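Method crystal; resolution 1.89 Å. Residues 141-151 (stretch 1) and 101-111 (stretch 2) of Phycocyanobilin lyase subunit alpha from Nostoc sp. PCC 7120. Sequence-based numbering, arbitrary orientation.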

ATOM      1  N   ARG A 141      22.155 -12.522  19.439  1.00 32.88           N
ATOM      2  CA  ARG A 141      21.301 -11.343  19.419  1.00 29.80           C
ATOM      3  C   ARG A 141      21.405 -10.668  18.074  1.00 27.85           C
ATOM      4  O   ARG A 141      22.475 -10.394  17.606  1.00 30.45           O
ATOM      5  CB  ARG A 141      21.795 -10.325  20.456  1.00 33.36           C
ATOM      6  CG  ARG A 141      21.924 -10.811  21.849  1.00 33.37           C
ATOM      7  CD  ARG A 141      20.554 -11.105  22.427  1.00 37.14           C
ATOM      8  NE  ARG A 141      20.835 -11.478  23.795  1.00 41.58           N
ATOM      9  CZ  ARG A 141      20.512 -12.626  24.358  1.00 39.67           C
ATOM     10  NH1 ARG A 141      19.752 -13.487  23.732  1.00 39.58           N
ATOM     11  NH2 ARG A 141      20.873 -12.853  25.606  1.00 45.27           N
ATOM     12  N   PRO A 142      20.285 -10.278  17.472  1.00 28.35           N
ATOM     13  CA  PRO A 142      20.353  -9.554  16.209  1.00 29.15           C
ATOM     14  C   PRO A 142      20.502  -8.020  16.342  1.00 27.82           C
ATOM     15  O   PRO A 142      19.784  -7.270  15.671  1.00 31.19           O
ATOM     16  CB  PRO A 142      19.002  -9.897  15.593  1.00 29.90           C
ATOM     17  CG  PRO A 142      18.092  -9.932  16.783  1.00 34.62           C
ATOM     18  CD  PRO A 142      18.912 -10.512  17.907  1.00 32.56           C
ATOM     19  N   HIS A 143      21.280  -7.578  17.298  1.00 26.46           N
ATOM     20  CA  HIS A 143      21.428  -6.182  17.600  1.00 24.45           C
ATOM     21  C   HIS A 143      22.735  -6.017  18.381  1.00 26.24           C
ATOM     22  O   HIS A 143      23.269  -6.945  18.965  1.00 24.79           O
ATOM     23  CB  HIS A 143      20.205  -5.625  18.356  1.00 22.90           C
ATOM     24  CG  HIS A 143      19.877  -6.305  19.656  1.00 22.51           C
ATOM     25  ND1 HIS A 143      20.602  -6.107  20.807  1.00 22.37           N
ATOM     26  CD2 HIS A 143      18.866  -7.148  20.001  1.00 24.52           C
ATOM     27  CE1 HIS A 143      20.062  -6.792  21.803  1.00 24.43           C
ATOM     28  NE2 HIS A 143      19.006  -7.428  21.329  1.00 24.07           N
ATOM     29  N   LEU A 144      23.223  -4.795  18.449  1.00 26.34           N
ATOM     30  CA  LEU A 144      24.354  -4.481  19.308  1.00 23.23           C
ATOM     31  C   LEU A 144      23.921  -4.331  20.710  1.00 21.22           C
ATOM     32  O   LEU A 144      22.720  -4.363  20.978  1.00 25.58           O
ATOM     33  CB  LEU A 144      25.028  -3.195  18.813  1.00 23.28           C
ATOM     34  CG  LEU A 144      25.471  -3.250  17.370  1.00 26.29           C
ATOM     35  CD1 LEU A 144      25.924  -1.916  16.845  1.00 26.22           C
ATOM     36  CD2 LEU A 144      26.573  -4.258  17.169  1.00 28.91           C
ATOM     37  N   VAL A 145      24.867  -4.190  21.629  1.00 21.59           N
ATOM     38  CA  VAL A 145      24.563  -4.108  23.022  1.00 22.91           C
ATOM     39  C   VAL A 145      23.700  -2.914  23.423  1.00 25.23           C
ATOM     40  O   VAL A 145      22.936  -3.004  24.411  1.00 20.42           O
ATOM     41  CB  VAL A 145      25.789  -4.209  23.969  1.00 26.86           C
ATOM     42  CG1 VAL A 145      26.350  -5.623  23.959  1.00 28.11           C
ATOM     43  CG2 VAL A 145      26.820  -3.135  23.672  1.00 24.30           C
ATOM     44  N   GLN A 146      23.803  -1.829  22.625  1.00 21.89           N
ATOM     45  CA  GLN A 146      22.948  -0.661  22.803  1.00 20.48           C
ATOM     46  C   GLN A 146      22.515  -0.193  21.445  1.00 19.31           C
ATOM     47  O   GLN A 146      23.089  -0.568  20.445  1.00 19.23           O
ATOM     48  CB  GLN A 146      23.680   0.473  23.564  1.00 19.89           C
ATOM     49  CG  GLN A 146      24.138   0.185  24.994  1.00 21.43           C
ATOM     50  CD  GLN A 146      22.964   0.008  25.888  1.00 22.43           C
ATOM     51  OE1 GLN A 146      21.827   0.251  25.502  1.00 20.21           O
ATOM     52  NE2 GLN A 146      23.213  -0.342  27.089  1.00 22.30           N
ATOM     53  N   PRO A 147      21.402   0.564  21.370  1.00 20.65           N
ATOM     54  CA  PRO A 147      20.921   1.052  20.090  1.00 17.81           C
ATOM     55  C   PRO A 147      21.762   2.253  19.687  1.00 18.18           C
ATOM     56  O   PRO A 147      21.340   3.423  19.787  1.00 18.43           O
ATOM     57  CB  PRO A 147      19.456   1.442  20.378  1.00 18.94           C
ATOM     58  CG  PRO A 147      19.468   1.840  21.808  1.00 17.90           C
ATOM     59  CD  PRO A 147      20.461   0.895  22.454  1.00 19.77           C
ATOM     60  N   TYR A 148      22.990   1.981  19.271  1.00 16.35           N
ATOM     61  CA  TYR A 148      23.925   3.099  19.007  1.00 17.60           C
ATOM     62  C   TYR A 148      23.450   4.009  17.914  1.00 17.22           C
ATOM     63  O   TYR A 148      23.611   5.252  18.020  1.00 17.46           O
ATOM     64  CB  TYR A 148      25.337   2.523  18.685  1.00 17.43           C
ATOM     65  CG  TYR A 148      25.999   1.874  19.913  1.00 18.39           C
ATOM     66  CD1 TYR A 148      26.454   2.651  20.968  1.00 18.99           C
ATOM     67  CD2 TYR A 148      26.109   0.510  20.012  1.00 19.35           C
ATOM     68  CE1 TYR A 148      27.082   2.103  22.028  1.00 21.74           C
ATOM     69  CE2 TYR A 148      26.664  -0.076  21.117  1.00 20.93           C
ATOM     70  CZ  TYR A 148      27.147   0.692  22.114  1.00 21.41           C
ATOM     71  OH  TYR A 148      27.713   0.155  23.230  1.00 20.69           O
ATOM     72  N   GLU A 149      22.897   3.452  16.852  1.00 20.18           N
ATOM     73  CA  GLU A 149      22.405   4.256  15.789  1.00 20.32           C
ATOM     74  C   GLU A 149      21.465   5.354  16.270  1.00 23.97           C
ATOM     75  O   GLU A 149      21.652   6.537  15.982  1.00 18.71           O
ATOM     76  CB  GLU A 149      21.757   3.367  14.721  1.00 24.92           C
ATOM     77  CG  GLU A 149      21.121   4.101  13.523  1.00 29.78           C
ATOM     78  CD  GLU A 149      20.622   3.141  12.399  1.00 35.40           C
ATOM     79  OE1 GLU A 149      20.647   1.908  12.580  1.00 35.94           O
ATOM     80  OE2 GLU A 149      20.311   3.602  11.266  1.00 26.48           O
ATOM     81  N   ALA A 150      20.406   4.950  16.985  1.00 18.48           N
ATOM     82  CA  ALA A 150      19.403   5.898  17.503  1.00 19.43           C
ATOM     83  C   ALA A 150      19.967   6.789  18.522  1.00 17.03           C
ATOM     84  O   ALA A 150      19.633   7.968  18.552  1.00 18.60           O
ATOM     85  CB  ALA A 150      18.265   5.079  18.100  1.00 20.53           C
ATOM     86  N   VAL A 151      20.865   6.327  19.358  1.00 15.24           N
ATOM     87  CA  VAL A 151      21.428   7.174  20.403  1.00 17.77           C
ATOM     88  C   VAL A 151      22.281   8.311  19.801  1.00 20.34           C
ATOM     89  O   VAL A 151      22.224   9.489  20.221  1.00 16.80           O
ATOM     90  CB  VAL A 151      22.296   6.366  21.401  1.00 17.98           C
ATOM     91  CG1 VAL A 151      23.200   7.247  22.244  1.00 18.24           C
ATOM     92  CG2 VAL A 151      21.394   5.467  22.291  1.00 18.29           C
TER
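Stretch 2, residues 101-111: DFYVREAAAQS

Stretch 2 is helical from Phe102 to Ser111 and continues beyond it, with Asp101 at the N-cap position: Asp101 OD1 accepts from Tyr103 N at 2.9 Å. Stretch 1 is loop or turn through Pro147, itself an N-cap residue, and becomes helical from Tyr148 onward. The two segments run in the same direction, the CA atoms of Gln146 and Phe102 lying 6.8 Å apart, those of Pro147 and Glu106 5.2 Å, and those of Ala150 and Gln110 5.3 Å. The loop of stretch 1 thus covers the first turn of the stretch 2 helix, and its own first helical turn meets the later part.

At the beginning of the contact, the rings of His143 and Phe102 stack face to face, their centroids 3.7 Å apart and their planes 12° from parallel. A hydrogen bond from His143 ND1 to Leu144 O (2.7 Å) ties the imidazole to the backbone carbonyl of the following residue, and Leu144 O also lies 3.1 Å from Phe102 CE2. Tyr103 OH approaches the imidazole edge, 3.2 Å from His143 CD2, and a water bridges this hydroxyl to Pro142 O.

Arg105 provides the direct hydrogen bonds across the interface. Arg105 NE donates to Gln146 OE1 at 2.8 Å with nearly linear geometry, while Arg105 NH2 adds weak bonds to Val145 O (3.1 Å) and Gln146 OE1 (3.3 Å). Although the CA-to-CB bond of Gln146 points away from the helix, its side chain folds back, with chi1 and chi2 both m, to bring the amide oxygen within reach.

Further along, Pro147 packs against both Phe102 and Glu106, with Pro147 CD 3.8 Å from Phe102 CE2 and Pro147 CB 3.7 Å from Glu106 CA. Beyond it, Ala150 CB lies 3.8 Å from Ala109 CB, a contact between two methyl groups, and also 3.8 Å from Gln110 CG. A second water links Glu106 OE2 to Ala150 N.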

ATOM      1  N   ASP A 101      14.990  -4.179  28.378  1.00 22.96           N
ATOM      2  CA  ASP A 101      14.668  -4.648  27.049  1.00 21.29           C
ATOM      3  C   ASP A 101      15.318  -3.695  26.005  1.00 20.68           C
ATOM      4  O   ASP A 101      14.965  -2.508  25.912  1.00 16.96           O
ATOM      5  CB  ASP A 101      13.159  -4.598  26.911  1.00 22.58           C
ATOM      6  CG  ASP A 101      12.657  -4.989  25.537  1.00 24.94           C
ATOM      7  OD1 ASP A 101      13.449  -5.291  24.611  1.00 25.99           O
ATOM      8  OD2 ASP A 101      11.398  -4.983  25.363  1.00 24.64           O
ATOM      9  N   PHE A 102      16.224  -4.255  25.214  1.00 19.90           N
ATOM     10  CA  PHE A 102      16.905  -3.503  24.180  1.00 20.17           C
ATOM     11  C   PHE A 102      15.961  -2.696  23.298  1.00 21.17           C
ATOM     12  O   PHE A 102      16.242  -1.515  22.965  1.00 19.01           O
ATOM     13  CB  PHE A 102      17.819  -4.444  23.325  1.00 20.30           C
ATOM     14  CG  PHE A 102      18.365  -3.782  22.100  1.00 19.00           C
ATOM     15  CD1 PHE A 102      17.623  -3.743  20.933  1.00 19.35           C
ATOM     16  CD2 PHE A 102      19.639  -3.168  22.102  1.00 20.56           C
ATOM     17  CE1 PHE A 102      18.070  -3.107  19.812  1.00 18.47           C
ATOM     18  CE2 PHE A 102      20.149  -2.580  20.915  1.00 19.52           C
ATOM     19  CZ  PHE A 102      19.338  -2.444  19.801  1.00 17.72           C
ATOM     20  N   TYR A 103      14.857  -3.326  22.921  1.00 17.22           N
ATOM     21  CA  TYR A 103      13.948  -2.762  21.942  1.00 17.72           C
ATOM     22  C   TYR A 103      13.132  -1.588  22.553  1.00 17.84           C
ATOM     23  O   TYR A 103      12.767  -0.686  21.847  1.00 17.07           O
ATOM     24  CB  TYR A 103      13.051  -3.817  21.325  1.00 19.39           C
ATOM     25  CG  TYR A 103      13.836  -4.736  20.461  1.00 20.91           C
ATOM     26  CD1 TYR A 103      14.294  -4.284  19.211  1.00 24.37           C
ATOM     27  CD2 TYR A 103      14.207  -6.000  20.900  1.00 25.27           C
ATOM     28  CE1 TYR A 103      15.144  -5.103  18.409  1.00 26.10           C
ATOM     29  CE2 TYR A 103      14.992  -6.836  20.103  1.00 27.77           C
ATOM     30  CZ  TYR A 103      15.458  -6.359  18.876  1.00 27.29           C
ATOM     31  OH  TYR A 103      16.263  -7.134  18.093  1.00 30.91           O
ATOM     32  N   VAL A 104      12.959  -1.573  23.848  1.00 17.66           N
ATOM     33  CA  VAL A 104      12.420  -0.369  24.541  1.00 17.65           C
ATOM     34  C   VAL A 104      13.434   0.781  24.492  1.00 17.07           C
ATOM     35  O   VAL A 104      13.066   1.879  24.221  1.00 18.13           O
ATOM     36  CB  VAL A 104      12.032  -0.678  25.974  1.00 17.65           C
ATOM     37  CG1 VAL A 104      11.683   0.590  26.699  1.00 17.72           C
ATOM     38  CG2 VAL A 104      10.838  -1.589  25.986  1.00 18.44           C
ATOM     39  N   ARG A 105      14.673   0.495  24.828  1.00 16.56           N
ATOM     40  CA  ARG A 105      15.755   1.490  24.756  1.00 17.49           C
ATOM     41  C   ARG A 105      15.839   2.089  23.376  1.00 17.06           C
ATOM     42  O   ARG A 105      15.939   3.321  23.205  1.00 14.88           O
ATOM     43  CB  ARG A 105      17.105   0.926  25.223  1.00 17.93           C
ATOM     44  CG  ARG A 105      17.087   0.311  26.628  1.00 20.36           C
ATOM     45  CD  ARG A 105      18.477   0.222  27.301  1.00 18.46           C
ATOM     46  NE  ARG A 105      19.422  -0.657  26.630  1.00 20.12           N
ATOM     47  CZ  ARG A 105      19.365  -1.974  26.636  1.00 21.40           C
ATOM     48  NH1 ARG A 105      18.373  -2.596  27.286  1.00 21.05           N
ATOM     49  NH2 ARG A 105      20.268  -2.668  25.976  1.00 21.37           N
ATOM     50  N   GLU A 106      15.738   1.246  22.401  1.00 17.17           N
ATOM     51  CA  GLU A 106      15.822   1.677  20.978  1.00 18.58           C
ATOM     52  C   GLU A 106      14.661   2.579  20.609  1.00 18.59           C
ATOM     53  O   GLU A 106      14.812   3.626  20.012  1.00 19.88           O
ATOM     54  CB  GLU A 106      15.835   0.453  20.042  1.00 21.50           C
ATOM     55  CG  GLU A 106      16.180   0.851  18.622  1.00 23.52           C
ATOM     56  CD  GLU A 106      16.379  -0.350  17.713  1.00 34.28           C
ATOM     57  OE1 GLU A 106      15.458  -1.221  17.661  1.00 33.98           O
ATOM     58  OE2 GLU A 106      17.485  -0.427  17.107  1.00 41.19           O
ATOM     59  N   ALA A 107      13.458   2.131  20.934  1.00 16.25           N
ATOM     60  CA  ALA A 107      12.275   2.899  20.655  1.00 16.28           C
ATOM     61  C   ALA A 107      12.295   4.242  21.340  1.00 16.14           C
ATOM     62  O   ALA A 107      11.945   5.235  20.734  1.00 15.50           O
ATOM     63  CB  ALA A 107      11.040   2.121  21.122  1.00 17.07           C
ATOM     64  N   ALA A 108      12.788   4.272  22.574  1.00 16.16           N
ATOM     65  CA  ALA A 108      12.866   5.524  23.342  1.00 17.54           C
ATOM     66  C   ALA A 108      13.860   6.488  22.774  1.00 17.42           C
ATOM     67  O   ALA A 108      13.610   7.675  22.611  1.00 19.18           O
ATOM     68  CB  ALA A 108      13.217   5.264  24.810  1.00 18.31           C
ATOM     69  N   ALA A 109      15.011   5.986  22.425  1.00 16.45           N
ATOM     70  CA  ALA A 109      16.010   6.823  21.785  1.00 15.20           C
ATOM     71  C   ALA A 109      15.527   7.369  20.456  1.00 16.71           C
ATOM     72  O   ALA A 109      15.788   8.536  20.175  1.00 18.52           O
ATOM     73  CB  ALA A 109      17.292   6.045  21.601  1.00 16.40           C
ATOM     74  N   GLN A 110      14.826   6.564  19.658  1.00 17.53           N
ATOM     75  CA  GLN A 110      14.288   7.080  18.392  1.00 20.18           C
ATOM     76  C   GLN A 110      13.246   8.186  18.655  1.00 20.60           C
ATOM     77  O   GLN A 110      13.264   9.261  18.006  1.00 17.76           O
ATOM     78  CB  GLN A 110      13.621   5.972  17.586  1.00 21.16           C
ATOM     79  CG  GLN A 110      14.602   4.990  17.016  1.00 27.05           C
ATOM     80  CD  GLN A 110      13.924   3.664  16.539  1.00 30.47           C
ATOM     81  OE1 GLN A 110      12.771   3.332  16.891  1.00 30.02           O
ATOM     82  NE2 GLN A 110      14.692   2.873  15.792  1.00 32.06           N
ATOM     83  N   SER A 111      12.393   7.965  19.651  1.00 16.18           N
ATOM     84  CA  SER A 111      11.401   9.003  19.955  1.00 17.07           C
ATOM     85  C   SER A 111      12.021  10.265  20.548  1.00 17.81           C
ATOM     86  O   SER A 111      11.617  11.335  20.213  1.00 19.76           O
ATOM     87  CB  SER A 111      10.363   8.380  20.893  1.00 18.01           C
ATOM     88  OG  SER A 111       9.642   7.447  20.115  1.00 17.53           O
TER
HETATM   89  O   HOH W   1      16.960  -6.149  15.985  1.00 37.60           O
HETATM   90  O   HOH W   2      19.710   1.830  17.082  1.00 24.93           O